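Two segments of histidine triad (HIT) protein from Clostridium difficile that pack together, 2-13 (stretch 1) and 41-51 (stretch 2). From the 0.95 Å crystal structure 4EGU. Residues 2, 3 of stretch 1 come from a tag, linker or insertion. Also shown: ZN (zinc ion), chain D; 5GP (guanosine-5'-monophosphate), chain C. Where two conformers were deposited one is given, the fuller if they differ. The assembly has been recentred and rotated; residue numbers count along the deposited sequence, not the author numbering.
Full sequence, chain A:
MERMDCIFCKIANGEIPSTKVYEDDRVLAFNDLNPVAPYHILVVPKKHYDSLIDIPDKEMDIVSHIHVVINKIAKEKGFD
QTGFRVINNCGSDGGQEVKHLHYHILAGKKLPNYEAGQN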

ATOM      1  N   GLU A   2      10.243 -20.693   4.469  1.00 31.69           N
ATOM      2  CA  GLU A   2      11.553 -20.079   4.281  1.00 30.86           C
ATOM      3  C   GLU A   2      12.147 -20.466   2.932  1.00 29.90           C
ATOM      4  O   GLU A   2      11.906 -21.564   2.429  1.00 32.19           O
ATOM      5  CB  GLU A   2      12.512 -20.501   5.398  1.00 31.05           C
ATOM      6  N   ARG A   3      12.926 -19.557   2.358  1.00 26.22           N
ATOM      7  CA  ARG A   3      13.590 -19.798   1.084  1.00 25.95           C
ATOM      8  C   ARG A   3      15.081 -19.498   1.212  1.00 21.58           C
ATOM      9  O   ARG A   3      15.473 -18.438   1.685  1.00 19.81           O
ATOM     10  CB  ARG A   3      13.003 -18.909  -0.009  1.00 33.52           C
ATOM     11  CG  ARG A   3      11.661 -19.355  -0.558  1.00 41.89           C
ATOM     12  CD  ARG A   3      11.297 -18.519  -1.776  1.00 48.21           C
ATOM     13  NE  ARG A   3      12.318 -18.601  -2.820  1.00 52.78           N
ATOM     14  CZ  ARG A   3      12.140 -19.185  -4.001  1.00 56.08           C
ATOM     15  NH1 ARG A   3      10.971 -19.735  -4.303  1.00 57.34           N
ATOM     16  NH2 ARG A   3      13.128 -19.211  -4.886  1.00 57.00           N
ATOM     17  N   MET A   4      15.910 -20.442   0.791  1.00 21.51           N
ATOM     18  CA  MET A   4      17.358 -20.288   0.850  1.00 20.22           C
ATOM     19  C   MET A   4      17.877 -19.037   0.131  1.00 18.75           C
ATOM     20  O   MET A   4      18.807 -18.374   0.607  1.00 20.61           O
ATOM     21  CB  MET A   4      17.989 -21.526   0.218  1.00 22.05           C
ATOM     22  CG  MET A   4      19.444 -21.353  -0.134  1.00 19.44           C
ATOM     23  SD  MET A   4      20.271 -22.829  -0.755  1.00 16.44           S
ATOM     24  CE  MET A   4      20.120 -23.825   0.713  1.00 19.90           C
ATOM     25  N   ASP A   5      17.286 -18.727  -1.022  1.00 16.12           N
ATOM     26  CA  ASP A   5      17.774 -17.646  -1.866  1.00 14.73           C
ATOM     27  C   ASP A   5      17.089 -16.327  -1.549  1.00 14.08           C
ATOM     28  O   ASP A   5      17.283 -15.356  -2.273  1.00 16.29           O
ATOM     29  CB  ASP A   5      17.632 -17.996  -3.351  1.00 18.38           C
ATOM     30  CG  ASP A   5      16.211 -17.982  -3.835  1.00 21.34           C
ATOM     31  OD1 ASP A   5      15.277 -17.946  -3.010  1.00 23.61           O
ATOM     32  OD2 ASP A   5      16.023 -18.032  -5.072  1.00 23.11           O
ATOM     33  N   CYS A   6      16.340 -16.266  -0.444  1.00 13.59           N
ATOM     34  CA  CYS A   6      15.553 -15.081  -0.121  1.00 12.56           C
ATOM     35  C   CYS A   6      16.253 -14.204   0.907  1.00 12.76           C
ATOM     36  O   CYS A   6      16.391 -14.579   2.064  1.00 13.92           O
ATOM     37  CB  CYS A   6      14.171 -15.482   0.392  1.00 12.25           C
ATOM     38  SG  CYS A   6      13.173 -14.022   0.727  1.00 11.75           S
ATOM     39  N   ILE A   7      16.669 -13.017   0.490  1.00 13.38           N
ATOM     40  CA  ILE A   7      17.358 -12.091   1.357  1.00 13.61           C
ATOM     41  C   ILE A   7      16.464 -11.748   2.558  1.00 12.64           C
ATOM     42  O   ILE A   7      16.948 -11.632   3.676  1.00 13.92           O
ATOM     43  CB  ILE A   7      17.764 -10.795   0.594  1.00 15.37           C
ATOM     44  CG1 ILE A   7      18.773 -11.093  -0.518  1.00 16.87           C
ATOM     45  CG2 ILE A   7      18.322  -9.747   1.557  1.00 16.73           C
ATOM     46  CD1 ILE A   7      18.954  -9.933  -1.485  1.00 19.16           C
ATOM     47  N   PHE A   8      15.164 -11.550   2.338  1.00 11.93           N
ATOM     48  CA  PHE A   8      14.300 -11.107   3.438  1.00 11.75           C
ATOM     49  C   PHE A   8      14.002 -12.231   4.431  1.00 12.72           C
ATOM     50  O   PHE A   8      13.826 -11.940   5.612  1.00 13.87           O
ATOM     51  CB  PHE A   8      13.032 -10.428   2.940  1.00 12.14           C
ATOM     52  CG  PHE A   8      13.247  -9.069   2.294  1.00 11.60           C
ATOM     53  CD1 PHE A   8      14.501  -8.472   2.182  1.00 13.12           C
ATOM     54  CD2 PHE A   8      12.162  -8.380   1.788  1.00 11.39           C
ATOM     55  CE1 PHE A   8      14.655  -7.221   1.571  1.00 12.87           C
ATOM     56  CE2 PHE A   8      12.313  -7.141   1.186  1.00 12.38           C
ATOM     57  CZ  PHE A   8      13.562  -6.555   1.076  1.00 12.46           C
ATOM     58  N   CYS A   9      13.967 -13.495   4.002  1.00 11.77           N
ATOM     59  CA  CYS A   9      13.892 -14.581   4.977  1.00 12.86           C
ATOM     60  C   CYS A   9      15.124 -14.558   5.880  1.00 13.87           C
ATOM     61  O   CYS A   9      15.030 -14.765   7.085  1.00 15.85           O
ATOM     62  CB  CYS A   9      13.780 -15.940   4.293  1.00 12.86           C
ATOM     63  SG  CYS A   9      12.116 -16.380   3.687  1.00 12.99           S
ATOM     64  N   LYS A  10      16.293 -14.318   5.299  1.00 13.64           N
ATOM     65  CA  LYS A  10      17.534 -14.289   6.078  1.00 15.23           C
ATOM     66  C   LYS A  10      17.581 -13.065   7.004  1.00 16.24           C
ATOM     67  O   LYS A  10      18.101 -13.161   8.106  1.00 19.07           O
ATOM     68  CB  LYS A  10      18.752 -14.279   5.159  1.00 16.52           C
ATOM     69  CG  LYS A  10      18.962 -15.494   4.290  1.00 18.89           C
ATOM     70  CD  LYS A  10      20.185 -15.269   3.393  1.00 19.99           C
ATOM     71  CE  LYS A  10      20.414 -16.403   2.405  1.00 20.21           C
ATOM     72  NZ  LYS A  10      20.785 -17.698   3.051  1.00 20.01           N
ATOM     73  N   ILE A  11      17.052 -11.923   6.556  1.00 14.45           N
ATOM     74  CA  ILE A  11      16.961 -10.741   7.403  1.00 15.24           C
ATOM     75  C   ILE A  11      15.920 -11.005   8.533  1.00 17.39           C
ATOM     76  O   ILE A  11      16.178 -10.682   9.684  1.00 19.03           O
ATOM     77  CB  ILE A  11      16.647  -9.444   6.582  1.00 14.20           C
ATOM     78  CG1 ILE A  11      17.854  -9.047   5.718  1.00 14.95           C
ATOM     79  CG2 ILE A  11      16.237  -8.314   7.522  1.00 16.66           C
ATOM     80  CD1 ILE A  11      17.646  -7.844   4.833  1.00 16.55           C
ATOM     81  N   ALA A  12      14.775 -11.612   8.210  1.00 20.12           N
ATOM     82  CA  ALA A  12      13.707 -11.873   9.195  1.00 24.10           C
ATOM     83  C   ALA A  12      14.064 -12.881  10.286  1.00 27.29           C
ATOM     84  O   ALA A  12      13.622 -12.733  11.428  1.00 27.58           O
ATOM     85  CB  ALA A  12      12.445 -12.335   8.500  1.00 24.47           C
ATOM     86  N   ASN A  13      14.827 -13.917   9.945  1.00 31.43           N
ATOM     87  CA  ASN A  13      15.196 -14.939  10.925  1.00 36.81           C
ATOM     88  C   ASN A  13      16.521 -14.602  11.603  1.00 37.30           C
ATOM     89  O   ASN A  13      17.062 -15.401  12.366  1.00 39.11           O
ATOM     90  CB  ASN A  13      15.241 -16.346  10.298  1.00 40.88           C
ATOM     91  CG  ASN A  13      16.512 -16.608   9.493  1.00 44.06           C
ATOM     92  OD1 ASN A  13      17.501 -15.886   9.606  1.00 45.50           O
ATOM     93  ND2 ASN A  13      16.486 -17.663   8.681  1.00 45.39           N
ATOM     94  N   ILE A  41      11.648   2.618   5.053  1.00  8.44           N
ATOM     95  CA  ILE A  41      11.534   1.470   5.930  1.00  8.58           C
ATOM     96  C   ILE A  41      10.804   0.357   5.192  1.00  8.47           C
ATOM     97  O   ILE A  41       9.816   0.610   4.518  1.00  9.93           O
ATOM     98  CB  ILE A  41      10.776   1.882   7.213  1.00  9.07           C
ATOM     99  CG1 ILE A  41      11.578   2.928   7.992  1.00 10.04           C
ATOM    100  CG2 ILE A  41      10.471   0.665   8.077  1.00  9.79           C
ATOM    101  CD1 ILE A  41      10.750   3.725   8.998  1.00 12.23           C
ATOM    102  N   LEU A  42      11.307  -0.864   5.328  1.00  8.51           N
ATOM    103  CA  LEU A  42      10.661  -2.051   4.775  1.00  8.52           C
ATOM    104  C   LEU A  42       9.959  -2.779   5.914  1.00  8.30           C
ATOM    105  O   LEU A  42      10.563  -3.047   6.946  1.00  9.51           O
ATOM    106  CB  LEU A  42      11.697  -2.978   4.154  1.00  9.56           C
ATOM    107  CG  LEU A  42      12.347  -2.425   2.906  1.00 11.03           C
ATOM    108  CD1 LEU A  42      13.649  -3.129   2.577  1.00 12.92           C
ATOM    109  CD2 LEU A  42      11.388  -2.611   1.735  1.00 14.57           C
ATOM    110  N   VAL A  43       8.688  -3.124   5.700  1.00  8.27           N
ATOM    111  CA  VAL A  43       7.910  -3.865   6.674  1.00  8.54           C
ATOM    112  C   VAL A  43       7.574  -5.213   6.065  1.00  8.71           C
ATOM    113  O   VAL A  43       6.988  -5.265   4.980  1.00  9.05           O
ATOM    114  CB  VAL A  43       6.611  -3.122   7.076  1.00  8.90           C
ATOM    115  CG1 VAL A  43       5.947  -3.843   8.225  1.00  9.55           C
ATOM    116  CG2 VAL A  43       6.911  -1.677   7.468  1.00 10.28           C
ATOM    117  N   VAL A  44       7.980  -6.305   6.714  1.00  9.50           N
ATOM    118  CA  VAL A  44       7.836  -7.651   6.131  1.00 11.04           C
ATOM    119  C   VAL A  44       7.271  -8.637   7.133  1.00 11.53           C
ATOM    120  O   VAL A  44       7.603  -8.575   8.328  1.00 12.43           O
ATOM    121  CB  VAL A  44       9.135  -8.262   5.589  1.00 12.98           C
ATOM    122  CG1 VAL A  44       9.831  -7.270   4.706  1.00 14.37           C
ATOM    123  CG2 VAL A  44      10.067  -8.730   6.721  1.00 13.52           C
ATOM    124  N   PRO A  45       6.439  -9.570   6.657  1.00 10.25           N
ATOM    125  CA  PRO A  45       6.111 -10.694   7.514  0.60 10.67           C
ATOM    126  C   PRO A  45       7.341 -11.561   7.665  1.00 10.13           C
ATOM    127  O   PRO A  45       8.150 -11.682   6.752  1.00 10.91           O
ATOM    128  CB  PRO A  45       5.027 -11.442   6.725  0.60 12.10           C
ATOM    129  CG  PRO A  45       5.336 -11.133   5.308  0.60 11.92           C
ATOM    130  CD  PRO A  45       5.950  -9.780   5.283  0.60 11.19           C
ATOM    131  N   LYS A  46       7.460 -12.212   8.804  1.00 10.99           N
ATOM    132  CA  LYS A  46       8.481 -13.236   8.970  1.00 12.40           C
ATOM    133  C   LYS A  46       8.190 -14.450   8.078  1.00 14.28           C
ATOM    134  O   LYS A  46       9.118 -15.057   7.547  1.00 17.26           O
ATOM    135  CB  LYS A  46       8.602 -13.623  10.445  1.00 12.47           C
ATOM    136  CG  LYS A  46       9.199 -12.500  11.269  1.00 12.34           C
ATOM    137  CD  LYS A  46       9.306 -12.829  12.751  1.00 12.88           C
ATOM    138  CE  LYS A  46      10.157 -11.782  13.450  1.00 12.99           C
ATOM    139  NZ  LYS A  46      10.303 -12.059  14.888  1.00 13.36           N
ATOM    140  N   LYS A  47       6.913 -14.788   7.908  1.00 13.47           N
ATOM    141  CA  LYS A  47       6.495 -15.832   6.975  1.00 13.33           C
ATOM    142  C   LYS A  47       6.749 -15.364   5.543  1.00 12.02           C
ATOM    143  O   LYS A  47       6.466 -14.220   5.191  1.00 13.95           O
ATOM    144  CB  LYS A  47       5.006 -16.155   7.152  1.00 14.52           C
ATOM    145  CG  LYS A  47       4.460 -17.171   6.159  1.00 15.42           C
ATOM    146  CD  LYS A  47       3.022 -17.603   6.490  1.00 17.59           C
ATOM    147  CE  LYS A  47       2.425 -18.534   5.432  1.00 19.59           C
ATOM    148  NZ  LYS A  47       3.153 -19.815   5.359  1.00 23.27           N
ATOM    149  N   HIS A  48       7.279 -16.242   4.708  1.00 11.03           N
ATOM    150  CA  HIS A  48       7.508 -15.935   3.301  1.00 10.98           C
ATOM    151  C   HIS A  48       6.254 -16.130   2.452  1.00 10.37           C
ATOM    152  O   HIS A  48       5.689 -17.222   2.373  1.00 12.53           O
ATOM    153  CB  HIS A  48       8.620 -16.848   2.759  1.00 12.00           C
ATOM    154  CG  HIS A  48       8.960 -16.578   1.335  1.00 11.46           C
ATOM    155  ND1 HIS A  48      10.061 -15.841   0.944  1.00 10.83           N
ATOM    156  CD2 HIS A  48       8.299 -16.914   0.205  1.00 11.99           C
ATOM    157  CE1 HIS A  48      10.064 -15.753  -0.374  1.00 11.77           C
ATOM    158  NE2 HIS A  48       9.003 -16.387  -0.844  1.00 12.19           N
ATOM    159  N   TYR A  49       5.856 -15.051   1.787  1.00 10.06           N
ATOM    160  CA  TYR A  49       4.925 -15.062   0.668  1.00 10.75           C
ATOM    161  C   TYR A  49       5.664 -14.433  -0.501  1.00  9.81           C
ATOM    162  O   TYR A  49       6.349 -13.423  -0.316  1.00  9.87           O
ATOM    163  CB  TYR A  49       3.682 -14.204   0.946  1.00 11.72           C
ATOM    164  CG  TYR A  49       2.800 -14.676   2.031  1.00 12.64           C
ATOM    165  CD1 TYR A  49       1.828 -15.643   1.766  1.00 14.01           C
ATOM    166  CD2 TYR A  49       2.855 -14.103   3.284  1.00 14.02           C
ATOM    167  CE1 TYR A  49       0.962 -16.054   2.734  1.00 14.06           C
ATOM    168  CE2 TYR A  49       1.996 -14.520   4.266  1.00 15.61           C
ATOM    169  CZ  TYR A  49       1.047 -15.491   3.988  1.00 14.24           C
ATOM    170  OH  TYR A  49       0.186 -15.886   4.985  1.00 17.06           O
ATOM    171  N   ASP A  50       5.530 -14.972  -1.710  1.00 10.72           N
ATOM    172  CA  ASP A  50       6.305 -14.445  -2.813  1.00 11.24           C
ATOM    173  C   ASP A  50       5.896 -13.000  -3.167  1.00 10.38           C
ATOM    174  O   ASP A  50       6.719 -12.220  -3.616  1.00 11.51           O
ATOM    175  CB  ASP A  50       6.136 -15.300  -4.082  1.00 14.18           C
ATOM    176  CG  ASP A  50       6.736 -16.693  -3.992  1.00 17.70           C
ATOM    177  OD1 ASP A  50       7.565 -16.969  -3.119  1.00 18.39           O
ATOM    178  OD2 ASP A  50       6.375 -17.525  -4.858  1.00 20.82           O
ATOM    179  N   SER A  51       4.612 -12.679  -3.003  1.00 10.51           N
ATOM    180  CA  SER A  51       4.043 -11.393  -3.417  1.00  9.52           C
ATOM    181  C   SER A  51       2.620 -11.305  -2.894  1.00  9.31           C
ATOM    182  O   SER A  51       2.065 -12.280  -2.398  1.00  9.94           O
ATOM    183  CB  SER A  51       4.005 -11.257  -4.940  1.00 10.89           C
ATOM    184  OG  SER A  51       2.964 -12.029  -5.501  1.00 12.03           O
TER
HETATM  185 ZN    ZN D 202      11.506 -14.906   2.057  1.00 10.74          ZN
HETATM  186  P   5GP C 201      11.537  -3.954  -4.319  0.80 10.50           P
HETATM  187  O1P 5GP C 201      12.061  -3.105  -5.456  0.80 13.64           O
HETATM  188  O2P 5GP C 201      11.693  -5.440  -4.483  0.80 11.45           O
HETATM  189  O3P 5GP C 201      10.137  -3.614  -4.029  0.80  8.90           O
HETATM  190  O5' 5GP C 201      12.238  -3.479  -2.997  0.80 15.29           O
HETATM  191  C5' 5GP C 201      13.304  -4.217  -2.449  0.80 16.90           C
HETATM  192  C4' 5GP C 201      14.134  -3.333  -1.592  0.80 15.01           C
HETATM  193  O4' 5GP C 201      15.035  -4.144  -0.834  0.80 12.48           O
HETATM  194  C3' 5GP C 201      14.993  -2.328  -2.363  0.80 13.37           C
HETATM  195  O3' 5GP C 201      14.556  -0.996  -2.083  0.80 13.24           O
HETATM  196  C2' 5GP C 201      16.421  -2.564  -1.815  0.80 13.87           C
HETATM  197  O2' 5GP C 201      17.177  -1.394  -1.568  0.80 14.76           O
HETATM  198  C1' 5GP C 201      16.167  -3.383  -0.541  0.80 12.94           C
HETATM  199  N9  5GP C 201      17.234  -4.308  -0.190  0.80 13.59           N
HETATM  200  C8  5GP C 201      17.758  -5.227  -1.023  0.80 16.51           C
HETATM  201  N7  5GP C 201      18.690  -5.955  -0.377  0.80 18.84           N
HETATM  202  C5  5GP C 201      18.736  -5.493   0.890  0.80 15.00           C
HETATM  203  C6  5GP C 201      19.502  -5.855   1.987  0.80 15.43           C
HETATM  204  O6  5GP C 201      20.377  -6.773   1.963  0.80 19.38           O
HETATM  205  N1  5GP C 201      19.252  -5.160   3.109  0.80 15.17           N
HETATM  206  C2  5GP C 201      18.330  -4.165   3.193  0.80 12.66           C
HETATM  207  N2  5GP C 201      18.190  -3.549   4.377  0.80 13.91           N
HETATM  208  N3  5GP C 201      17.577  -3.774   2.154  0.80 12.34           N
HETATM  209  C4  5GP C 201      17.796  -4.458   1.009  0.80 14.76           C
HETATM  210  O   HOH W   1       7.830 -18.967   5.668  1.00 20.81           O
HETATM  211  O   HOH W   2       8.358 -19.692  -2.567  1.00 35.75           O

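Stretch 1 begins as an extended tag segment, makes a type I turn from R3 to C6, closed by C6 N to R3 O at 3.2 Å, and then enters a short helix from I7 to A12. Stretch 2 leaves a strand at P45 and continues as an irregular chain to S51. The helix lies beside the end of that strand: the CA atoms of F8 and V44 are 7.8 Å apart, and those of A12 and K46 close to 5.4 Å. The contact buries 449 Å² summed over both sides, and H48 is the residue most covered, at 93 Å². No direct hydrogen bond crosses between the stretches, so the contact rests on a shared metal, apolar packing and bridging water.

The zinc ion is the central fastener. C6 SG and C9 SG each bind it at 2.3 Å, H48 ND1 binds it at 2.0 Å, and one further ligand comes from elsewhere in the structure. The spacing of the cysteines exploits the helix start. C6 sits at the N-cap, and its t rotamer lets SG accept from C9 N at 3.4 Å while also binding zinc; C9, one turn on with chi1 m, brings its own sulfur to the same ion. C9 SG in turn accepts from R3 N at 3.5 Å. Both sulfurs therefore have backbone NH partners, which suits cysteine that binds zinc as a thiolate.

H48 answers from the loop, its CA-to-CB bond pointing toward stretch 1 and its chi1 t. Both sulfurs lie at the edge of its ring, C6 SG 3.6 Å and C9 SG 3.5 Å from ND1, as expected when they share a metal with that nitrogen. The other ring nitrogen is oriented by its own stretch: H48 NE2 donates to D50 OD1 at 2.8 Å. An imidazole suits this place because it can bind metal through one nitrogen and donate a hydrogen bond through the other.

R3, a tag residue, covers one face of that ring. Its CG stands 4.0 Å from the H48 ring centroid, almost on the normal, and its CD comes within 3.3 Å of H48 NE2. The guanidinium is held by D5 in a salt bridge, with R3 NE to D5 OD1 at 3.0 Å. Toward D50 there is only charge proximity, R3 NH1 to D50 OD1 at 4.5 Å, but water 2 joins these same atoms, accepting from R3 NH1 and donating to D50 OD1. Water 1 also bridges the stretches, but accepts from both E2 N, again of the tag, and H48 N.

Farther along, the contact turns apolar. F8 points from the helix toward the strand, and its ring meets alternate strand residues: F8 CZ is 3.7 Å from L42 CD1, and F8 CD2 is 3.9 Å from V44 CG1. All three are buried, where apolar side chains suit because they leave no polar group in need of a partner. The intervening V43 makes no contact. The edge of the ring also meets the nucleotide, with F8 CZ 3.4 Å from 5GP O4'. At the helix end A12 offers only a methyl, and the backbones come close: A12 CB lies 4.1 Å from K46 CA.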